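Local coordinates for protein RE68036p (Drosophila melanogaster, PDB 1SQH) that probably acts as an acyltransferase of the GNAT superfamily, perhaps transferring an acyl group to glycine, its physiological role being unknown, at residues K210-C215 and A253-R258; D169-F174 and R246-L251; E173-R178 and C215-G220; G154-H159 and T267-I272. One frame throughout, in Å; residues are numbered along the deposited sequence.

Contact 1. Residues K210-C215 and A253-R258; sequences KSLGIC and AAAMSR
Met256, a selenomethionine in this crystal, sets its SE over one face of the flat peptide unit joining Lys210 to Ser211, with Ser211 N 4.2 Å from SE. No ring or other flat side chain takes part. Leu212 CD1 in turn sits over a face of the Ala255-Met256 peptide, 3.8 Å from Met256 N. Met256 CG is anti to its backbone N (chi1 -172°), and bends at the next two torsions carry CE to the aliphatic part of Lys210. There CE lies 3.5 Å from Lys210 CB and also reaches CD, the two chains crossing obliquely. The end of Lys210 turns away from the contact and has at most a weak, long ion pair with Glu259. Leu212 works further along the strand: CD1 rests 3.6 Å from Ala255 CB, while CG faces Met256 SE. Strand 211-216 and helix 248-263 run nearly antiparallel here, 9.0 Å apart between the axes of their touching segments. This is a helix laid on the four-stranded antiparallel sheet of the GNAT fold, and Ile226 of the next strand also touches Leu212 and Met256. On the helix, Ala253 O takes Ser257 N and Ser257 OG from opposite faces of its plane, and Ser257 OG also bonds Tyr288 OH. The interface itself is aliphatic and selenium contact, so its hold probably comes from dispersion and the exclusion of water.

Contact 2. Residues D169-F174 and R246-L251; sequences DLPSEF and RGLGGL
Leu248 CD1 sits over one face of the Phe174 ring, a CH-pi contact 4.2 Å from the centroid, where a type I turn (Pro171 to Phe174) meets the start of helix 248-263. That helix start carries the G-x-G part of the GNAT signature, with Gly247 at the N-cap; in relatives the loop and first turn of this helix bind the pyrophosphate of acyl-coenzyme A. The first torsion of Phe174 (chi1 -50°) puts CG beside the backbone N, and from there the ring reaches in between Leu248 CD1 and Glu173 CB, which covers the opposite face, offset toward the rim. Arg246 comes to the ring edge instead, its CD 3.7 Å from Phe174 CZ. The arginine is extended from CG to NE, and its guanidinium stands 79° from the ring plane, so the two planes do not stack. NH1 goes on to a salt bridge with Glu173 OE2 at 3.1 Å, the oxygen lying in the guanidinium plane, at its edge. The glutamate chain is bent at chi2, and its carboxylate plane lies 62° from that of the guanidinium. An alanine in place of Phe174 would probably open a gap between Glu173 and Leu248 and take from the Arg246 chain the ring edge it rests on. Beyond the ring, Leu170 CD1 packs 4.0 Å from Leu248 CD2, while Leu170 CB meets Leu251 CD1. Leu170 and Leu251 cross at about a right angle. Leu251 CD1 also lies 3.6 Å from Asp169 O.

Contact 3. Residues E173-R178 and C215-G220; sequences EFEIRR and CRSDTG
Cys215 O receives Glu175 N at 2.7 Å, the shortest hydrogen bond between the two segments, with the donor nearly along the C=O axis. The same oxygen also has a CA-H...O contact with Phe174 CA, 3.2 Å away, and lies in the plane of the Phe174 ring at its edge. Cys215 N returns a bond of 2.8 Å to Glu175 O, making the two residues an antiparallel hydrogen-bonded pair. Phe174 and Arg216 form the neighbouring non-hydrogen-bonded pair; their side chains lie side by side, pointing the same way, with NE of Arg216 4.1 Å from Phe174 CE1. At the turn, Ser217 N bonds Glu173 O at 2.9 Å from above the carbonyl plane, and Ser217 OG reaches Ser172 O. On the face of the sheet that carries Glu175 and Cys215, Arg177, with CG in the crowded position between N and C (chi1 67°), passes its guanidinium obliquely by Cys215 SG, 3.8 Å from NH2. Its NH1 has a salt bridge with Asp183 and a bond to Arg178 O. Strand 174-177 is thus fastened as an edge strand of the four-stranded sheet chiefly through main-chain bonds, and the Cys215 sulfur may be slightly polarised by the guanidinium, whose charge is shared with Asp183.

Contact 4. Residues G154-H159 and T267-I272; sequences GMVLSH and TLTAWI
Gly154 CA lies 3.5 Å above the face of the Trp271 indole, offset toward its rim, in a CH-pi contact. Next along, Met155 and Ala270 are a hydrogen-bonded pair, Met155 N to Ala270 O being 2.9 Å. Leu157 and Leu268 repeat the pairing two residues on. On the side of Met155, a selenomethionine, bends at chi2 and chi3 bring CE against Ile272, tightly at 3.3 Å from CG1. On the other side Val156 CG1 presses equally close on Thr267 CG2, while CG2 of Val156 lies beside Thr269 CG2. Strand 147-157 sits between 268-273 and 289-299, the place that the last strand commonly takes in a GNAT fold. A backbone hydrogen bond of Thr269 with Leu234 links it to strand 234-239 of the other sheet. An alanine in place of Trp271 would probably uncover the Gly154 backbone and leave Phe231 and Trp296 without the ring they meet edge-to-face. Leu283 of helix 277-286 backs Ala270 and Ile272, and Phe34 packs on Val156 and Thr269. Past the strand end a water accepts from His159 N and donates to Thr267 OG1, which also bonds Ile31 O.

How the contacts relate
Contacts 1, 2 and 3 form one block, their centres 10 to 13 Å apart. Ile214 joins them: its CD1 lies 3.7 Å from Leu170 CD1, its CG2 3.6 Å from Phe174 CB. Contacts 1 and 3 share Cys215 and continue the same strand pairing, with Gly213 N 2.8 Å from Arg177 O, a probable hydrogen bond; contacts 2 and 3 share Glu173 and Phe174. Contact 4 closes a chain loop enclosing the other three and touches only contact 1, through Ser257 O and Leu268 CG. Its centre is about 27 Å from that of contact 3. Helix 248-263, used by contacts 1 and 2, leads into strand 268-273 beside the probable coenzyme site.

Contact 1. Residues K210-C215 and A253-R258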
loop_
_atom_site.group_PDB
_atom_site.type_symbol
_atom_site.label_atom_id
_atom_site.label_comp_id
_atom_site.label_asym_id
_atom_site.label_seq_id
_atom_site.Cartn_x
_atom_site.Cartn_y
_atom_site.Cartn_z
ATOM N N LYS A 210 2.932 11.494 5.103
ATOM C CA LYS A 210 3.807 12.526 4.548
ATOM C C LYS A 210 3.524 12.611 3.045
ATOM O O LYS A 210 3.068 11.640 2.433
ATOM C CB LYS A 210 5.287 12.189 4.778
ATOM C CG LYS A 210 5.727 12.261 6.235
ATOM C CD LYS A 210 7.219 11.972 6.371
ATOM C CE LYS A 210 7.649 11.803 7.832
ATOM N NZ LYS A 210 7.717 13.077 8.595
ATOM N N SER A 211 3.770 13.783 2.466
ATOM C CA SER A 211 3.562 14.005 1.040
ATOM C C SER A 211 4.468 15.145 0.575
ATOM O O SER A 211 4.999 15.898 1.394
ATOM C CB SER A 211 2.103 14.358 0.765
ATOM O OG SER A 211 1.762 15.580 1.387
ATOM N N LEU A 212 4.665 15.256 -0.736
ATOM C CA LEU A 212 5.499 16.315 -1.286
ATOM C C LEU A 212 4.987 16.766 -2.639
ATOM O O LEU A 212 4.652 15.947 -3.493
ATOM C CB LEU A 212 6.953 15.852 -1.418
ATOM C CG LEU A 212 7.828 15.824 -0.162
ATOM C CD1 LEU A 212 9.268 15.459 -0.534
ATOM C CD2 LEU A 212 7.809 17.188 0.504
ATOM N N GLY A 213 4.924 18.076 -2.830
ATOM C CA GLY A 213 4.456 18.600 -4.094
ATOM C C GLY A 213 5.423 19.618 -4.662
ATOM O O GLY A 213 6.134 20.302 -3.918
ATOM N N ILE A 214 5.458 19.698 -5.987
ATOM C CA ILE A 214 6.310 20.645 -6.699
ATOM C C ILE A 214 5.407 21.691 -7.382
ATOM O O ILE A 214 4.582 21.353 -8.248
ATOM C CB ILE A 214 7.145 19.945 -7.809
ATOM C CG1 ILE A 214 8.038 18.855 -7.216
ATOM C CG2 ILE A 214 8.016 20.968 -8.523
ATOM C CD1 ILE A 214 9.195 19.378 -6.388
ATOM N N CYS A 215 5.556 22.955 -6.999
ATOM C CA CYS A 215 4.753 24.009 -7.607
ATOM C C CYS A 215 5.622 25.076 -8.260
ATOM O O CYS A 215 6.743 25.332 -7.815
ATOM C CB CYS A 215 3.851 24.664 -6.564
ATOM S SG CYS A 215 2.603 23.565 -5.881
ATOM N N ALA A 253 11.221 11.372 -5.407
ATOM C CA ALA A 253 11.551 10.091 -4.796
ATOM C C ALA A 253 12.705 10.167 -3.802
ATOM O O ALA A 253 12.668 9.528 -2.748
ATOM C CB ALA A 253 11.853 9.046 -5.877
ATOM N N ALA A 254 13.737 10.930 -4.129
ATOM C CA ALA A 254 14.876 11.032 -3.221
ATOM C C ALA A 254 14.462 11.762 -1.946
ATOM O O ALA A 254 14.705 11.279 -0.832
ATOM C CB ALA A 254 16.042 11.757 -3.909
ATOM N N ALA A 255 13.805 12.910 -2.110
ATOM C CA ALA A 255 13.372 13.713 -0.973
ATOM C C ALA A 255 12.431 12.943 -0.046
ATOM O O ALA A 255 12.649 12.891 1.173
ATOM C CB ALA A 255 12.703 14.985 -1.459
HETATM N N MSE A 256 11.384 12.346 -0.610
HETATM C CA MSE A 256 10.458 11.586 0.220
HETATM C C MSE A 256 11.173 10.439 0.965
HETATM O O MSE A 256 10.897 10.195 2.140
HETATM C CB MSE A 256 9.321 11.021 -0.629
HETATM C CG MSE A 256 8.224 10.379 0.186
HETATM SE SE MSE A 256 7.102 11.716 1.053
HETATM C CE MSE A 256 8.097 11.888 2.690
ATOM N N SER A 257 12.086 9.738 0.286
ATOM C CA SER A 257 12.819 8.629 0.913
ATOM C C SER A 257 13.575 9.132 2.149
ATOM O O SER A 257 13.511 8.526 3.233
ATOM C CB SER A 257 13.803 7.999 -0.080
ATOM O OG SER A 257 13.124 7.357 -1.150
ATOM N N ARG A 258 14.289 10.241 1.975
ATOM C CA ARG A 258 15.033 10.852 3.071
ATOM C C ARG A 258 14.093 11.296 4.186
ATOM O O ARG A 258 14.299 10.947 5.344
ATOM C CB ARG A 258 15.800 12.075 2.581
ATOM C CG ARG A 258 17.162 11.783 2.013
ATOM C CD ARG A 258 18.246 12.059 3.040
ATOM N NE ARG A 258 18.144 13.399 3.616
ATOM C CZ ARG A 258 19.193 14.141 3.953
ATOM N NH1 ARG A 258 20.423 13.680 3.758
ATOM N NH2 ARG A 258 19.014 15.322 4.522
#

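Contact 2. Residues D169-F174 and R246-L251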
loop_
_atom_site.group_PDB
_atom_site.type_symbol
_atom_site.label_atom_id
_atom_site.label_comp_id
_atom_site.label_asym_id
_atom_site.label_seq_id
_atom_site.Cartn_x
_atom_site.Cartn_y
_atom_site.Cartn_z
ATOM N N ASP A 169 18.946 19.048 -6.474
ATOM C CA ASP A 169 18.581 20.444 -6.281
ATOM C C ASP A 169 17.364 20.787 -7.116
ATOM O O ASP A 169 17.246 20.367 -8.269
ATOM C CB ASP A 169 19.737 21.360 -6.667
ATOM C CG ASP A 169 20.663 21.631 -5.510
ATOM O OD1 ASP A 169 21.088 20.652 -4.856
ATOM O OD2 ASP A 169 20.966 22.818 -5.255
ATOM N N LEU A 170 16.468 21.564 -6.520
ATOM C CA LEU A 170 15.237 21.985 -7.175
ATOM C C LEU A 170 15.422 23.243 -8.027
ATOM O O LEU A 170 15.871 24.278 -7.534
ATOM C CB LEU A 170 14.177 22.252 -6.104
ATOM C CG LEU A 170 12.799 22.710 -6.565
ATOM C CD1 LEU A 170 12.049 21.540 -7.212
ATOM C CD2 LEU A 170 12.029 23.248 -5.368
ATOM N N PRO A 171 15.080 23.167 -9.320
ATOM C CA PRO A 171 15.202 24.306 -10.237
ATOM C C PRO A 171 14.408 25.543 -9.783
ATOM O O PRO A 171 13.280 25.419 -9.289
ATOM C CB PRO A 171 14.679 23.736 -11.552
ATOM C CG PRO A 171 15.125 22.327 -11.490
ATOM C CD PRO A 171 14.756 21.941 -10.066
ATOM N N SER A 172 15.005 26.723 -9.960
ATOM C CA SER A 172 14.397 28.000 -9.576
ATOM C C SER A 172 12.930 28.120 -9.962
ATOM O O SER A 172 12.132 28.710 -9.225
ATOM C CB SER A 172 15.168 29.164 -10.210
ATOM O OG SER A 172 16.481 29.267 -9.684
ATOM N N GLU A 173 12.573 27.566 -11.116
ATOM C CA GLU A 173 11.194 27.639 -11.584
ATOM C C GLU A 173 10.203 27.014 -10.603
ATOM O O GLU A 173 9.010 27.328 -10.638
ATOM C CB GLU A 173 11.040 26.932 -12.938
ATOM C CG GLU A 173 12.060 27.307 -14.019
ATOM C CD GLU A 173 13.347 26.493 -13.928
ATOM O OE1 GLU A 173 14.227 26.842 -13.106
ATOM O OE2 GLU A 173 13.470 25.493 -14.680
ATOM N N PHE A 174 10.693 26.150 -9.714
ATOM C CA PHE A 174 9.816 25.458 -8.772
ATOM C C PHE A 174 10.064 25.615 -7.274
ATOM O O PHE A 174 11.132 26.048 -6.839
ATOM C CB PHE A 174 9.838 23.973 -9.098
ATOM C CG PHE A 174 9.601 23.674 -10.541
ATOM C CD1 PHE A 174 8.315 23.713 -11.070
ATOM C CD2 PHE A 174 10.668 23.358 -11.377
ATOM C CE1 PHE A 174 8.086 23.437 -12.415
ATOM C CE2 PHE A 174 10.461 23.081 -12.725
ATOM C CZ PHE A 174 9.166 23.121 -13.248
ATOM N N ARG A 246 12.676 17.193 -16.254
ATOM C CA ARG A 246 13.308 18.284 -15.536
ATOM C C ARG A 246 13.950 17.690 -14.277
ATOM O O ARG A 246 14.400 18.409 -13.382
ATOM C CB ARG A 246 12.269 19.349 -15.179
ATOM C CG ARG A 246 11.753 20.118 -16.386
ATOM C CD ARG A 246 10.623 21.055 -15.999
ATOM N NE ARG A 246 10.241 21.957 -17.081
ATOM C CZ ARG A 246 10.790 23.152 -17.273
ATOM N NH1 ARG A 246 11.743 23.585 -16.449
ATOM N NH2 ARG A 246 10.385 23.919 -18.281
ATOM N N GLY A 247 13.984 16.359 -14.235
ATOM C CA GLY A 247 14.557 15.638 -13.108
ATOM C C GLY A 247 13.722 15.695 -11.834
ATOM O O GLY A 247 14.202 15.340 -10.759
ATOM N N LEU A 248 12.470 16.132 -11.947
ATOM C CA LEU A 248 11.600 16.243 -10.780
ATOM C C LEU A 248 11.164 14.885 -10.230
ATOM O O LEU A 248 11.026 14.707 -9.020
ATOM C CB LEU A 248 10.365 17.089 -11.127
ATOM C CG LEU A 248 10.629 18.546 -11.539
ATOM C CD1 LEU A 248 9.318 19.214 -11.936
ATOM C CD2 LEU A 248 11.285 19.308 -10.381
ATOM N N GLY A 249 10.946 13.926 -11.121
ATOM C CA GLY A 249 10.525 12.610 -10.681
ATOM C C GLY A 249 11.526 12.000 -9.726
ATOM O O GLY A 249 11.152 11.483 -8.672
ATOM N N GLY A 250 12.801 12.064 -10.096
ATOM C CA GLY A 250 13.843 11.515 -9.253
ATOM C C GLY A 250 14.036 12.348 -7.996
ATOM O O GLY A 250 14.416 11.828 -6.943
ATOM N N LEU A 251 13.768 13.645 -8.103
ATOM C CA LEU A 251 13.917 14.538 -6.962
ATOM C C LEU A 251 12.872 14.197 -5.901
ATOM O O LEU A 251 13.199 14.066 -4.718
ATOM C CB LEU A 251 13.780 16.003 -7.408
ATOM C CG LEU A 251 14.154 17.056 -6.359
ATOM C CD1 LEU A 251 14.593 18.333 -7.046
ATOM C CD2 LEU A 251 12.983 17.311 -5.441
#

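Contact 3. Residues E173-R178 and C215-G220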
loop_
_atom_site.group_PDB
_atom_site.type_symbol
_atom_site.label_atom_id
_atom_site.label_comp_id
_atom_site.label_asym_id
_atom_site.label_seq_id
_atom_site.Cartn_x
_atom_site.Cartn_y
_atom_site.Cartn_z
ATOM N N GLU A 173 12.573 27.566 -11.116
ATOM C CA GLU A 173 11.194 27.639 -11.584
ATOM C C GLU A 173 10.203 27.014 -10.603
ATOM O O GLU A 173 9.010 27.328 -10.638
ATOM C CB GLU A 173 11.040 26.932 -12.938
ATOM C CG GLU A 173 12.060 27.307 -14.019
ATOM C CD GLU A 173 13.347 26.493 -13.928
ATOM O OE1 GLU A 173 14.227 26.842 -13.106
ATOM O OE2 GLU A 173 13.470 25.493 -14.680
ATOM N N PHE A 174 10.693 26.150 -9.714
ATOM C CA PHE A 174 9.816 25.458 -8.772
ATOM C C PHE A 174 10.064 25.615 -7.274
ATOM O O PHE A 174 11.132 26.048 -6.839
ATOM C CB PHE A 174 9.838 23.973 -9.098
ATOM C CG PHE A 174 9.601 23.674 -10.541
ATOM C CD1 PHE A 174 8.315 23.713 -11.070
ATOM C CD2 PHE A 174 10.668 23.358 -11.377
ATOM C CE1 PHE A 174 8.086 23.437 -12.415
ATOM C CE2 PHE A 174 10.461 23.081 -12.725
ATOM C CZ PHE A 174 9.166 23.121 -13.248
ATOM N N GLU A 175 9.047 25.232 -6.504
ATOM C CA GLU A 175 9.069 25.244 -5.040
ATOM C C GLU A 175 8.544 23.895 -4.531
ATOM O O GLU A 175 7.724 23.246 -5.195
ATOM C CB GLU A 175 8.179 26.356 -4.483
ATOM C CG GLU A 175 8.827 27.724 -4.406
ATOM C CD GLU A 175 7.985 28.702 -3.609
ATOM O OE1 GLU A 175 6.816 28.926 -3.995
ATOM O OE2 GLU A 175 8.487 29.241 -2.596
ATOM N N ILE A 176 9.014 23.476 -3.360
ATOM C CA ILE A 176 8.568 22.209 -2.783
ATOM C C ILE A 176 7.857 22.472 -1.472
ATOM O O ILE A 176 8.280 23.331 -0.698
ATOM C CB ILE A 176 9.744 21.241 -2.475
ATOM C CG1 ILE A 176 10.650 21.828 -1.390
ATOM C CG2 ILE A 176 10.531 20.955 -3.727
ATOM C CD1 ILE A 176 11.335 23.141 -1.767
ATOM N N ARG A 177 6.784 21.729 -1.225
ATOM C CA ARG A 177 6.024 21.868 0.011
ATOM C C ARG A 177 5.193 20.618 0.224
ATOM O O ARG A 177 4.970 19.850 -0.710
ATOM C CB ARG A 177 5.088 23.075 -0.063
ATOM C CG ARG A 177 3.967 22.920 -1.079
ATOM C CD ARG A 177 2.994 24.101 -1.036
ATOM N NE ARG A 177 1.969 24.011 -2.075
ATOM C CZ ARG A 177 0.937 23.170 -2.055
ATOM N NH1 ARG A 177 0.774 22.337 -1.033
ATOM N NH2 ARG A 177 0.082 23.142 -3.075
ATOM N N ARG A 178 4.746 20.403 1.458
ATOM C CA ARG A 178 3.898 19.260 1.761
ATOM C C ARG A 178 2.584 19.581 1.062
ATOM O O ARG A 178 2.218 20.751 0.912
ATOM C CB ARG A 178 3.667 19.143 3.271
ATOM C CG ARG A 178 2.805 17.959 3.695
ATOM C CD ARG A 178 2.449 18.028 5.183
ATOM N NE ARG A 178 1.761 16.813 5.631
ATOM C CZ ARG A 178 1.219 16.647 6.835
ATOM N NH1 ARG A 178 1.269 17.623 7.734
ATOM N NH2 ARG A 178 0.628 15.498 7.142
ATOM N N CYS A 215 5.556 22.955 -6.999
ATOM C CA CYS A 215 4.753 24.009 -7.607
ATOM C C CYS A 215 5.622 25.076 -8.260
ATOM O O CYS A 215 6.743 25.332 -7.815
ATOM C CB CYS A 215 3.851 24.664 -6.564
ATOM S SG CYS A 215 2.603 23.565 -5.881
ATOM N N ARG A 216 5.100 25.696 -9.316
ATOM C CA ARG A 216 5.832 26.745 -10.016
ATOM C C ARG A 216 5.860 27.961 -9.097
ATOM O O ARG A 216 4.835 28.335 -8.526
ATOM C CB ARG A 216 5.138 27.115 -11.332
ATOM C CG ARG A 216 4.659 25.929 -12.153
ATOM C CD ARG A 216 4.519 26.283 -13.630
ATOM N NE ARG A 216 5.799 26.181 -14.334
ATOM C CZ ARG A 216 6.012 26.590 -15.582
ATOM N NH1 ARG A 216 5.025 27.139 -16.283
ATOM N NH2 ARG A 216 7.215 26.440 -16.134
ATOM N N SER A 217 7.029 28.574 -8.942
ATOM C CA SER A 217 7.135 29.747 -8.089
ATOM C C SER A 217 6.167 30.837 -8.547
ATOM O O SER A 217 5.642 31.598 -7.731
ATOM C CB SER A 217 8.565 30.270 -8.099
ATOM O OG SER A 217 9.437 29.292 -7.568
ATOM N N ASP A 218 5.922 30.903 -9.852
ATOM C CA ASP A 218 5.008 31.896 -10.404
ATOM C C ASP A 218 3.550 31.584 -10.053
ATOM O O ASP A 218 3.077 31.920 -8.966
ATOM C CB ASP A 218 5.178 31.991 -11.932
ATOM C CG ASP A 218 5.253 30.622 -12.609
ATOM O OD1 ASP A 218 6.170 29.837 -12.272
ATOM O OD2 ASP A 218 4.404 30.333 -13.483
ATOM N N THR A 219 2.852 30.935 -10.977
ATOM C CA THR A 219 1.453 30.575 -10.796
ATOM C C THR A 219 1.170 29.792 -9.513
ATOM O O THR A 219 0.062 29.842 -8.979
ATOM C CB THR A 219 0.946 29.751 -11.999
ATOM O OG1 THR A 219 -0.375 29.269 -11.728
ATOM C CG2 THR A 219 1.863 28.571 -12.269
ATOM N N GLY A 220 2.169 29.065 -9.021
ATOM C CA GLY A 220 1.980 28.274 -7.815
ATOM C C GLY A 220 1.260 26.973 -8.122
ATOM O O GLY A 220 0.896 26.220 -7.217
#

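Contact 4. Residues G154-H159 and T267-I272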
loop_
_atom_site.group_PDB
_atom_site.type_symbol
_atom_site.label_atom_id
_atom_site.label_comp_id
_atom_site.label_asym_id
_atom_site.label_seq_id
_atom_site.Cartn_x
_atom_site.Cartn_y
_atom_site.Cartn_z
ATOM N N GLY A 154 8.108 -5.077 -5.909
ATOM C CA GLY A 154 8.273 -4.512 -4.586
ATOM C C GLY A 154 9.724 -4.038 -4.502
ATOM O O GLY A 154 10.631 -4.862 -4.328
HETATM N N MSE A 155 9.951 -2.730 -4.642
HETATM C CA MSE A 155 11.308 -2.167 -4.584
HETATM C C MSE A 155 11.665 -1.823 -3.139
HETATM O O MSE A 155 10.843 -1.260 -2.414
HETATM C CB MSE A 155 11.412 -0.911 -5.459
HETATM C CG MSE A 155 12.475 -1.021 -6.566
HETATM SE SE MSE A 155 11.883 -2.322 -7.876
HETATM C CE MSE A 155 10.025 -1.776 -7.837
ATOM N N VAL A 156 12.894 -2.157 -2.733
ATOM C CA VAL A 156 13.346 -1.941 -1.351
ATOM C C VAL A 156 14.652 -1.163 -1.185
ATOM O O VAL A 156 15.627 -1.377 -1.915
ATOM C CB VAL A 156 13.497 -3.302 -0.609
ATOM C CG1 VAL A 156 13.948 -3.085 0.830
ATOM C CG2 VAL A 156 12.180 -4.059 -0.634
ATOM N N LEU A 157 14.657 -0.267 -0.204
ATOM C CA LEU A 157 15.831 0.545 0.111
ATOM C C LEU A 157 15.971 0.541 1.628
ATOM O O LEU A 157 15.019 0.881 2.344
ATOM C CB LEU A 157 15.644 1.975 -0.393
ATOM C CG LEU A 157 16.793 2.954 -0.125
ATOM C CD1 LEU A 157 17.990 2.657 -1.034
ATOM C CD2 LEU A 157 16.270 4.368 -0.378
ATOM N N SER A 158 17.146 0.148 2.120
ATOM C CA SER A 158 17.365 0.087 3.561
ATOM C C SER A 158 17.145 1.443 4.224
ATOM O O SER A 158 17.211 2.491 3.584
ATOM C CB SER A 158 18.775 -0.427 3.873
ATOM O OG SER A 158 19.762 0.543 3.554
ATOM N N HIS A 159 16.861 1.416 5.515
ATOM C CA HIS A 159 16.640 2.648 6.237
ATOM C C HIS A 159 17.940 3.459 6.250
ATOM O O HIS A 159 17.928 4.658 5.952
ATOM C CB HIS A 159 16.156 2.348 7.662
ATOM C CG HIS A 159 15.916 3.575 8.477
ATOM N ND1 HIS A 159 16.844 4.068 9.369
ATOM C CD2 HIS A 159 14.873 4.436 8.505
ATOM C CE1 HIS A 159 16.382 5.179 9.911
ATOM N NE2 HIS A 159 15.187 5.423 9.402
ATOM N N THR A 267 12.129 0.446 6.610
ATOM C CA THR A 267 12.708 0.235 5.300
ATOM C C THR A 267 11.852 1.043 4.331
ATOM O O THR A 267 10.627 1.052 4.449
ATOM C CB THR A 267 12.582 -1.233 4.913
ATOM O OG1 THR A 267 12.969 -2.038 6.030
ATOM C CG2 THR A 267 13.443 -1.549 3.705
ATOM N N LEU A 268 12.478 1.738 3.395
ATOM C CA LEU A 268 11.699 2.467 2.417
ATOM C C LEU A 268 11.369 1.462 1.311
ATOM O O LEU A 268 12.183 0.587 1.005
ATOM C CB LEU A 268 12.511 3.625 1.841
ATOM C CG LEU A 268 12.358 4.984 2.521
ATOM C CD1 LEU A 268 10.940 5.479 2.268
ATOM C CD2 LEU A 268 12.652 4.891 4.028
ATOM N N THR A 269 10.182 1.567 0.720
ATOM C CA THR A 269 9.821 0.652 -0.361
ATOM C C THR A 269 8.884 1.365 -1.304
ATOM O O THR A 269 8.468 2.493 -1.039
ATOM C CB THR A 269 9.083 -0.609 0.144
ATOM O OG1 THR A 269 7.830 -0.223 0.719
ATOM C CG2 THR A 269 9.911 -1.357 1.188
ATOM N N ALA A 270 8.555 0.706 -2.408
ATOM C CA ALA A 270 7.627 1.265 -3.382
ATOM C C ALA A 270 7.074 0.143 -4.236
ATOM O O ALA A 270 7.797 -0.790 -4.607
ATOM C CB ALA A 270 8.326 2.290 -4.264
ATOM N N TRP A 271 5.781 0.230 -4.522
ATOM C CA TRP A 271 5.106 -0.743 -5.361
ATOM C C TRP A 271 4.901 -0.108 -6.732
ATOM O O TRP A 271 4.229 0.911 -6.847
ATOM C CB TRP A 271 3.748 -1.101 -4.764
ATOM C CG TRP A 271 3.805 -2.150 -3.694
ATOM C CD1 TRP A 271 3.437 -2.011 -2.385
ATOM C CD2 TRP A 271 4.185 -3.519 -3.863
ATOM N NE1 TRP A 271 3.554 -3.216 -1.726
ATOM C CE2 TRP A 271 4.013 -4.158 -2.613
ATOM C CE3 TRP A 271 4.649 -4.271 -4.953
ATOM C CZ2 TRP A 271 4.292 -5.521 -2.424
ATOM C CZ3 TRP A 271 4.925 -5.620 -4.766
ATOM C CH2 TRP A 271 4.743 -6.232 -3.508
ATOM N N ILE A 272 5.483 -0.695 -7.771
ATOM C CA ILE A 272 5.321 -0.146 -9.113
ATOM C C ILE A 272 4.921 -1.234 -10.096
ATOM O O ILE A 272 5.308 -2.397 -9.942
ATOM C CB ILE A 272 6.626 0.523 -9.643
ATOM C CG1 ILE A 272 7.716 -0.524 -9.835
ATOM C CG2 ILE A 272 7.085 1.618 -8.692
ATOM C CD1 ILE A 272 8.937 -0.021 -10.621
HETATM O O HOH W 1 15.588 -1.123 6.341
#